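Local coordinates for DyP (Bjerkandera adusta, PDB 3MM3), which is a heme b enzyme of the DyP-type peroxidase family and probably uses peroxide to oxidise dyes and related substrates, at residues I173-V178 against H326-S331; N289-S294 against N313-L318. The protein carries 1 engineered substitution. All blocks are in the same frame, centred on the assembly; numbering follows the deposited sequence.

Interaction 1 (I173-V178 against H326-S331); sequences ISQPSV and HAMRSS. With HEM (protoporphyrin IX containing Fe), chain B; CYN (cyanide ion), chain C.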
loop_
_atom_site.group_PDB
_atom_site.type_symbol
_atom_site.label_atom_id
_atom_site.label_comp_id
_atom_site.label_asym_id
_atom_site.label_seq_id
_atom_site.Cartn_x
_atom_site.Cartn_y
_atom_site.Cartn_z
ATOM N N ILE A 173 -5.630 2.194 -8.314
ATOM C CA ILE A 173 -6.163 3.168 -9.254
ATOM C C ILE A 173 -5.468 4.517 -9.093
ATOM O O ILE A 173 -4.975 5.081 -10.064
ATOM C CB ILE A 173 -7.691 3.351 -9.073
ATOM C CG1 ILE A 173 -8.412 2.019 -9.320
ATOM C CG2 ILE A 173 -8.223 4.482 -9.969
ATOM C CD1 ILE A 173 -9.899 2.058 -9.056
ATOM N N SER A 174 -5.442 5.027 -7.865
ATOM C CA SER A 174 -4.988 6.380 -7.609
ATOM C C SER A 174 -3.565 6.434 -7.066
ATOM O O SER A 174 -3.275 5.961 -5.961
ATOM C CB SER A 174 -5.948 7.094 -6.664
ATOM O OG SER A 174 -5.517 8.435 -6.488
ATOM N N GLN A 175 -2.680 7.028 -7.854
ATOM C CA GLN A 175 -1.278 7.200 -7.481
ATOM C C GLN A 175 -0.878 8.634 -7.786
ATOM O O GLN A 175 -1.396 9.223 -8.746
ATOM C CB GLN A 175 -0.385 6.257 -8.295
ATOM C CG GLN A 175 -0.785 4.783 -8.250
ATOM C CD GLN A 175 -0.276 4.028 -7.026
ATOM O OE1 GLN A 175 0.267 4.601 -6.069
ATOM N NE2 GLN A 175 -0.476 2.726 -7.045
ATOM N N PRO A 176 0.039 9.212 -6.990
ATOM C CA PRO A 176 0.565 10.530 -7.375
ATOM C C PRO A 176 1.444 10.425 -8.617
ATOM O O PRO A 176 1.992 9.366 -8.906
ATOM C CB PRO A 176 1.409 10.936 -6.158
ATOM C CG PRO A 176 1.870 9.614 -5.572
ATOM C CD PRO A 176 0.716 8.662 -5.790
ATOM N N SER A 177 1.559 11.529 -9.350
ATOM C CA SER A 177 2.500 11.641 -10.457
ATOM C C SER A 177 3.630 12.570 -10.010
ATOM O O SER A 177 3.365 13.650 -9.491
ATOM C CB SER A 177 1.778 12.208 -11.680
ATOM O OG SER A 177 2.638 12.353 -12.794
ATOM N N VAL A 178 4.881 12.155 -10.183
ATOM C CA VAL A 178 6.000 13.032 -9.819
ATOM C C VAL A 178 6.561 13.737 -11.039
ATOM O O VAL A 178 6.613 13.168 -12.127
ATOM C CB VAL A 178 7.160 12.314 -9.053
ATOM C CG1 VAL A 178 6.642 11.673 -7.768
ATOM C CG2 VAL A 178 7.895 11.303 -9.937
ATOM N N HIS A 326 1.262 12.537 -0.039
ATOM C CA HIS A 326 1.061 11.525 -1.072
ATOM C C HIS A 326 2.119 10.448 -0.991
ATOM O O HIS A 326 3.244 10.705 -0.558
ATOM C CB HIS A 326 1.061 12.183 -2.452
ATOM C CG HIS A 326 -0.122 13.060 -2.676
ATOM N ND1 HIS A 326 -1.364 12.562 -3.003
ATOM C CD2 HIS A 326 -0.272 14.398 -2.545
ATOM C CE1 HIS A 326 -2.222 13.565 -3.094
ATOM N NE2 HIS A 326 -1.582 14.688 -2.825
ATOM N N ALA A 327 1.749 9.241 -1.410
ATOM C CA ALA A 327 2.686 8.123 -1.422
ATOM C C ALA A 327 2.356 7.200 -2.588
ATOM O O ALA A 327 1.223 7.166 -3.050
ATOM C CB ALA A 327 2.611 7.366 -0.104
ATOM N N MET A 328 3.347 6.433 -3.034
ATOM C CA MET A 328 3.146 5.408 -4.061
ATOM C C MET A 328 2.777 4.093 -3.399
ATOM O O MET A 328 3.359 3.737 -2.372
ATOM C CB MET A 328 4.418 5.196 -4.874
ATOM C CG MET A 328 4.837 6.389 -5.710
ATOM S SD MET A 328 3.728 6.713 -7.094
ATOM C CE MET A 328 4.750 7.828 -8.057
ATOM N N ARG A 329 1.833 3.360 -3.981
ATOM C CA ARG A 329 1.447 2.054 -3.428
ATOM C C ARG A 329 1.716 0.931 -4.409
ATOM O O ARG A 329 1.467 1.083 -5.607
ATOM C CB ARG A 329 -0.029 2.043 -3.032
ATOM C CG ARG A 329 -0.339 2.927 -1.848
ATOM C CD ARG A 329 -1.844 3.072 -1.598
ATOM N NE ARG A 329 -2.486 3.618 -2.795
ATOM C CZ ARG A 329 -3.456 3.036 -3.499
ATOM N NH1 ARG A 329 -4.016 1.891 -3.107
ATOM N NH2 ARG A 329 -3.910 3.644 -4.588
ATOM N N SER A 330 2.196 -0.207 -3.907
ATOM C CA SER A 330 2.446 -1.354 -4.795
ATOM C C SER A 330 2.079 -2.671 -4.112
ATOM O O SER A 330 2.917 -3.561 -3.963
ATOM C CB SER A 330 3.902 -1.360 -5.308
ATOM O OG SER A 330 4.070 -2.238 -6.426
ATOM N N SER A 331 0.815 -2.784 -3.713
ATOM C CA SER A 331 0.345 -3.943 -2.945
ATOM C C SER A 331 -0.109 -5.122 -3.802
ATOM O O SER A 331 -0.349 -4.984 -5.001
ATOM C CB SER A 331 -0.772 -3.515 -2.004
ATOM O OG SER A 331 -0.360 -2.389 -1.243
HETATM C CHA HEM B . -6.981 3.181 -2.032
HETATM C CHB HEM B . -8.111 -1.170 -0.275
HETATM C CHC HEM B . -5.002 -0.509 3.362
HETATM C CHD HEM B . -3.935 3.882 1.696
HETATM C C1A HEM B . -7.581 1.966 -1.860
HETATM C C2A HEM B . -8.607 1.409 -2.707
HETATM C C3A HEM B . -8.926 0.211 -2.214
HETATM C C4A HEM B . -8.100 -0.037 -1.060
HETATM C CMA HEM B . -9.971 -0.778 -2.759
HETATM C CAA HEM B . -9.227 2.125 -3.928
HETATM C CBA HEM B . -8.338 2.090 -5.175
HETATM C CGA HEM B . -7.582 3.383 -5.388
HETATM O O1A HEM B . -8.162 4.463 -5.153
HETATM O O2A HEM B . -6.426 3.347 -5.823
HETATM C C1B HEM B . -7.365 -1.384 0.856
HETATM C C2B HEM B . -7.339 -2.599 1.637
HETATM C C3B HEM B . -6.472 -2.420 2.638
HETATM C C4B HEM B . -5.915 -1.083 2.505
HETATM C CMB HEM B . -8.199 -3.842 1.337
HETATM C CAB HEM B . -6.078 -3.410 3.749
HETATM C CBB HEM B . -6.151 -4.738 3.599
HETATM C C1C HEM B . -4.487 0.759 3.262
HETATM C C2C HEM B . -3.617 1.393 4.232
HETATM C C3C HEM B . -3.332 2.628 3.768
HETATM C C4C HEM B . -4.012 2.785 2.506
HETATM C CMC HEM B . -3.121 0.704 5.525
HETATM C CAC HEM B . -2.442 3.719 4.398
HETATM C CBC HEM B . -2.381 3.889 5.718
HETATM C C1D HEM B . -4.592 4.048 0.509
HETATM C C2D HEM B . -4.413 5.180 -0.353
HETATM C C3D HEM B . -5.358 4.971 -1.494
HETATM C C4D HEM B . -6.026 3.731 -1.217
HETATM C CMD HEM B . -3.455 6.374 -0.194
HETATM C CAD HEM B . -5.545 5.919 -2.677
HETATM C CBD HEM B . -6.437 7.064 -2.204
HETATM C CGD HEM B . -6.567 8.141 -3.254
HETATM O O1D HEM B . -7.718 8.556 -3.545
HETATM O O2D HEM B . -5.539 8.603 -3.802
HETATM N NA HEM B . -7.285 1.051 -0.877
HETATM N NB HEM B . -6.479 -0.462 1.403
HETATM N NC HEM B . -4.730 1.641 2.235
HETATM N ND HEM B . -5.547 3.185 -0.032
HETATM FE FE HEM B . -6.028 1.355 0.710
HETATM C C CYN C . -4.534 0.411 -0.331
HETATM N N CYN C . -3.758 -0.196 -0.921
HETATM O O HOH W 1 -1.085 5.921 -3.867
#
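The bend of Gln175 at chi2 (-83°) lays its amide along the backbone of Arg329; separately, the turn of Arg329 at chi3 (-58°) carries its guanidinium to Ser174 O and the heme. The amide of Gln175 grips one residue twice. OE1 takes the N-H of Arg329 at 2.9 Å on a lone pair, in the carbonyl plane, and NE2 gives one hydrogen to Arg329 O in a more bent bond. In this way a side chain does for the edge of strand 328-334 what a neighbouring strand would do with its backbone; on its other edge this outermost strand pairs with 353-360 in the antiparallel sheet of the C-terminal ferredoxin-like half of the DyP fold. The guanidinium lies with one face on the heme, pyrrole carbon C3D 3.3 Å from its plane, and Gln175 NE2 lies over the opposite face. Its NH2 bonds to Ser174 O at 2.8 Å, exactly in the guanidinium plane, and to propionate oxygen O2A of the heme; NH1 reaches the cyanide N at 3.0 Å and also Asn171, the engineered residue. Water 1 accepts from Arg329 NE and lies within bonding distance of Gln175 OE1 and Ala327 O. A leucine in place of Arg329 would probably cost the cyanide and O2A this charged donor, and Ser174 O the N-H of NH2. O2A is also held by the backbone N-H groups of Ile173 and Ser174, the latter nearly straight (174°). Farther out the contact turns apolar, with Pro176 CG meeting Met328 SD at 3.8 Å; the methyl CE of Met328 rests against a backbone oxygen, Pro176 O, at 3.3 Å.

Interaction 2 (N289-S294 against N313-L318); sequences NNFDYS and NPRQDL. With HEM (protoporphyrin IX containing Fe), chain B.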
loop_
_atom_site.group_PDB
_atom_site.type_symbol
_atom_site.label_atom_id
_atom_site.label_comp_id
_atom_site.label_asym_id
_atom_site.label_seq_id
_atom_site.Cartn_x
_atom_site.Cartn_y
_atom_site.Cartn_z
ATOM N N ASN A 289 -10.346 9.054 -11.564
ATOM C CA ASN A 289 -9.693 9.843 -10.538
ATOM C C ASN A 289 -10.063 11.311 -10.599
ATOM O O ASN A 289 -9.531 12.121 -9.832
ATOM C CB ASN A 289 -8.178 9.672 -10.605
ATOM C CG ASN A 289 -7.579 9.419 -9.246
ATOM O OD1 ASN A 289 -8.295 9.071 -8.293
ATOM N ND2 ASN A 289 -6.273 9.590 -9.135
ATOM N N ASN A 290 -10.978 11.648 -11.500
ATOM C CA ASN A 290 -11.309 13.045 -11.751
ATOM C C ASN A 290 -12.404 13.555 -10.812
ATOM O O ASN A 290 -13.522 13.888 -11.225
ATOM C CB ASN A 290 -11.693 13.231 -13.224
ATOM C CG ASN A 290 -11.704 14.684 -13.648
ATOM O OD1 ASN A 290 -11.220 15.563 -12.934
ATOM N ND2 ASN A 290 -12.275 14.945 -14.820
ATOM N N PHE A 291 -12.052 13.634 -9.534
ATOM C CA PHE A 291 -12.952 14.083 -8.482
ATOM C C PHE A 291 -12.109 14.627 -7.345
ATOM O O PHE A 291 -10.921 14.290 -7.225
ATOM C CB PHE A 291 -13.869 12.934 -7.999
ATOM C CG PHE A 291 -13.133 11.802 -7.308
ATOM C CD1 PHE A 291 -12.993 11.786 -5.918
ATOM C CD2 PHE A 291 -12.566 10.772 -8.048
ATOM C CE1 PHE A 291 -12.314 10.747 -5.283
ATOM C CE2 PHE A 291 -11.872 9.735 -7.420
ATOM C CZ PHE A 291 -11.750 9.719 -6.038
ATOM N N ASP A 292 -12.709 15.462 -6.511
ATOM C CA ASP A 292 -11.960 16.059 -5.408
ATOM C C ASP A 292 -12.774 16.337 -4.147
ATOM O O ASP A 292 -12.301 17.037 -3.256
ATOM C CB ASP A 292 -11.239 17.339 -5.878
ATOM C CG ASP A 292 -12.187 18.417 -6.349
ATOM O OD1 ASP A 292 -13.415 18.270 -6.201
ATOM O OD2 ASP A 292 -11.684 19.437 -6.872
ATOM N N TYR A 293 -13.988 15.783 -4.089
ATOM C CA TYR A 293 -14.942 15.985 -2.978
ATOM C C TYR A 293 -15.537 17.384 -2.883
ATOM O O TYR A 293 -16.311 17.651 -1.961
ATOM C CB TYR A 293 -14.379 15.556 -1.602
ATOM C CG TYR A 293 -13.794 14.171 -1.628
ATOM C CD1 TYR A 293 -14.591 13.070 -1.945
ATOM C CD2 TYR A 293 -12.435 13.964 -1.396
ATOM C CE1 TYR A 293 -14.047 11.798 -2.016
ATOM C CE2 TYR A 293 -11.884 12.685 -1.442
ATOM C CZ TYR A 293 -12.698 11.610 -1.763
ATOM O OH TYR A 293 -12.182 10.337 -1.843
ATOM N N SER A 294 -15.200 18.263 -3.830
ATOM C CA SER A 294 -15.638 19.667 -3.752
ATOM C C SER A 294 -17.152 19.836 -3.778
ATOM O O SER A 294 -17.667 20.849 -3.296
ATOM C CB SER A 294 -15.001 20.524 -4.850
ATOM O OG SER A 294 -15.418 20.099 -6.127
ATOM N N ASN A 313 -6.554 10.026 1.188
ATOM C CA ASN A 313 -6.270 11.141 0.279
ATOM C C ASN A 313 -7.450 12.108 0.312
ATOM O O ASN A 313 -8.418 11.958 -0.442
ATOM C CB ASN A 313 -6.003 10.672 -1.148
ATOM C CG ASN A 313 -5.770 11.829 -2.112
ATOM O OD1 ASN A 313 -5.670 12.992 -1.700
ATOM N ND2 ASN A 313 -5.687 11.514 -3.411
ATOM N N PRO A 314 -7.382 13.103 1.206
ATOM C CA PRO A 314 -8.550 13.957 1.452
ATOM C C PRO A 314 -8.889 14.959 0.353
ATOM O O PRO A 314 -9.964 15.549 0.405
ATOM C CB PRO A 314 -8.188 14.684 2.754
ATOM C CG PRO A 314 -7.121 13.847 3.366
ATOM C CD PRO A 314 -6.349 13.299 2.234
ATOM N N ARG A 315 -8.003 15.131 -0.627
ATOM C CA ARG A 315 -8.249 16.054 -1.740
ATOM C C ARG A 315 -8.735 17.411 -1.192
ATOM O O ARG A 315 -8.066 17.984 -0.328
ATOM C CB ARG A 315 -9.183 15.411 -2.789
ATOM C CG ARG A 315 -8.670 14.036 -3.240
ATOM C CD ARG A 315 -9.464 13.389 -4.351
ATOM N NE ARG A 315 -8.951 12.035 -4.565
ATOM C CZ ARG A 315 -8.762 11.456 -5.744
ATOM N NH1 ARG A 315 -9.039 12.093 -6.882
ATOM N NH2 ARG A 315 -8.247 10.237 -5.788
ATOM N N GLN A 316 -9.878 17.911 -1.652
ATOM C CA GLN A 316 -10.335 19.245 -1.239
ATOM C C GLN A 316 -10.758 19.371 0.225
ATOM O O GLN A 316 -10.950 20.479 0.713
ATOM C CB GLN A 316 -11.434 19.767 -2.177
ATOM C CG GLN A 316 -10.927 20.320 -3.506
ATOM C CD GLN A 316 -10.011 21.531 -3.348
ATOM O OE1 GLN A 316 -8.917 21.561 -3.899
ATOM N NE2 GLN A 316 -10.450 22.512 -2.573
ATOM N N ASP A 317 -10.869 18.252 0.945
ATOM C CA ASP A 317 -11.118 18.344 2.389
ATOM C C ASP A 317 -9.982 19.082 3.092
ATOM O O ASP A 317 -10.184 19.626 4.168
ATOM C CB ASP A 317 -11.288 16.966 3.045
ATOM C CG ASP A 317 -12.632 16.321 2.755
ATOM O OD1 ASP A 317 -13.628 17.011 2.442
ATOM O OD2 ASP A 317 -12.694 15.088 2.877
ATOM N N LEU A 318 -8.799 19.104 2.480
ATOM C CA LEU A 318 -7.660 19.846 3.041
ATOM C C LEU A 318 -7.683 21.342 2.702
ATOM O O LEU A 318 -6.869 22.109 3.227
ATOM C CB LEU A 318 -6.327 19.225 2.610
ATOM C CG LEU A 318 -6.018 17.787 3.034
ATOM C CD1 LEU A 318 -4.617 17.417 2.564
ATOM C CD2 LEU A 318 -6.146 17.544 4.527
HETATM C CHA HEM B . -6.981 3.181 -2.032
HETATM C CHB HEM B . -8.111 -1.170 -0.275
HETATM C CHC HEM B . -5.002 -0.509 3.362
HETATM C CHD HEM B . -3.935 3.882 1.696
HETATM C C1A HEM B . -7.581 1.966 -1.860
HETATM C C2A HEM B . -8.607 1.409 -2.707
HETATM C C3A HEM B . -8.926 0.211 -2.214
HETATM C C4A HEM B . -8.100 -0.037 -1.060
HETATM C CMA HEM B . -9.971 -0.778 -2.759
HETATM C CAA HEM B . -9.227 2.125 -3.928
HETATM C CBA HEM B . -8.338 2.090 -5.175
HETATM C CGA HEM B . -7.582 3.383 -5.388
HETATM O O1A HEM B . -8.162 4.463 -5.153
HETATM O O2A HEM B . -6.426 3.347 -5.823
HETATM C C1B HEM B . -7.365 -1.384 0.856
HETATM C C2B HEM B . -7.339 -2.599 1.637
HETATM C C3B HEM B . -6.472 -2.420 2.638
HETATM C C4B HEM B . -5.915 -1.083 2.505
HETATM C CMB HEM B . -8.199 -3.842 1.337
HETATM C CAB HEM B . -6.078 -3.410 3.749
HETATM C CBB HEM B . -6.151 -4.738 3.599
HETATM C C1C HEM B . -4.487 0.759 3.262
HETATM C C2C HEM B . -3.617 1.393 4.232
HETATM C C3C HEM B . -3.332 2.628 3.768
HETATM C C4C HEM B . -4.012 2.785 2.506
HETATM C CMC HEM B . -3.121 0.704 5.525
HETATM C CAC HEM B . -2.442 3.719 4.398
HETATM C CBC HEM B . -2.381 3.889 5.718
HETATM C C1D HEM B . -4.592 4.048 0.509
HETATM C C2D HEM B . -4.413 5.180 -0.353
HETATM C C3D HEM B . -5.358 4.971 -1.494
HETATM C C4D HEM B . -6.026 3.731 -1.217
HETATM C CMD HEM B . -3.455 6.374 -0.194
HETATM C CAD HEM B . -5.545 5.919 -2.677
HETATM C CBD HEM B . -6.437 7.064 -2.204
HETATM C CGD HEM B . -6.567 8.141 -3.254
HETATM O O1D HEM B . -7.718 8.556 -3.545
HETATM O O2D HEM B . -5.539 8.603 -3.802
HETATM N NA HEM B . -7.285 1.051 -0.877
HETATM N NB HEM B . -6.479 -0.462 1.403
HETATM N NC HEM B . -4.730 1.641 2.235
HETATM N ND HEM B . -5.547 3.185 -0.032
HETATM FE FE HEM B . -6.028 1.355 0.710
HETATM O O HOH W 2 -9.482 10.316 -2.343
#
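Arg315 lays its guanidinium flat on the ring of Phe291, the planes 9° apart and the centres 3.9 Å from each other, a cation-pi stack in which CZ of the arginine rides over the ring face. Extended from CG to NE (chi2 -175°), the chain carries the guanidinium across to Asn289 and Phe291. There NH2 donates to Asn289 OD1 at 2.8 Å from above the amide plane, while NH1 is shared between the backbone oxygens Asn289 O and Phe291 O. NH2 spends its other hydrogen on heme propionate oxygen O1D at 2.9 Å. NE donates to water 2, so all three nitrogens have acceptors; the water also bonds to Tyr293 OH and lies close to heme O1D. The Tyr293 ring stands steeply to the guanidinium and turns its edge to Asn313 O, with CE2 3.7 Å away. Packing is looser towards the surface, where Asp292 and Gln316 run side by side in the same direction and touch through carbon, Asp292 CB to Gln316 CG at 3.8 Å. The bond that ties the backbones here is Gln316 N to Asp292 O, at 3.0 Å. Beyond it the N of the exposed Ser294 donates to Asp292 OD1, making an Asx turn, and Ser294 OG bonds the same oxygen. On the inner side Asn313, just past the helix 308-312 that carries the axial ligand His308, donates from ND2 to heme O2D at 2.9 Å; with Arg315 it binds one propionate in the heme pocket of the DyP-type peroxidase fold, where Ser174 OG is a further donor.

Interactions 1 and 2, with centres 15 Å apart, meet at the propionate side of one heme, and along the chain 289-294 and 313-318 are nested inside the loop that 173-178 and 326-331 close. Interaction 1 holds the propionate bearing O2A and reaches the cyanide on the distal side; interaction 2 holds the one bearing O1D and O2D. Ser174 joins them: its OG donates to heme O2D at 2.7 Å, is probably hydrogen-bonded to Asn289 ND2 at 3.0 Å, and packs against Arg315 NH2 at 3.3 Å. A further touch brings His326 CE1 to Asn313 OD1 at 3.8 Å. Arg263 adds another hydrogen bond to the heme.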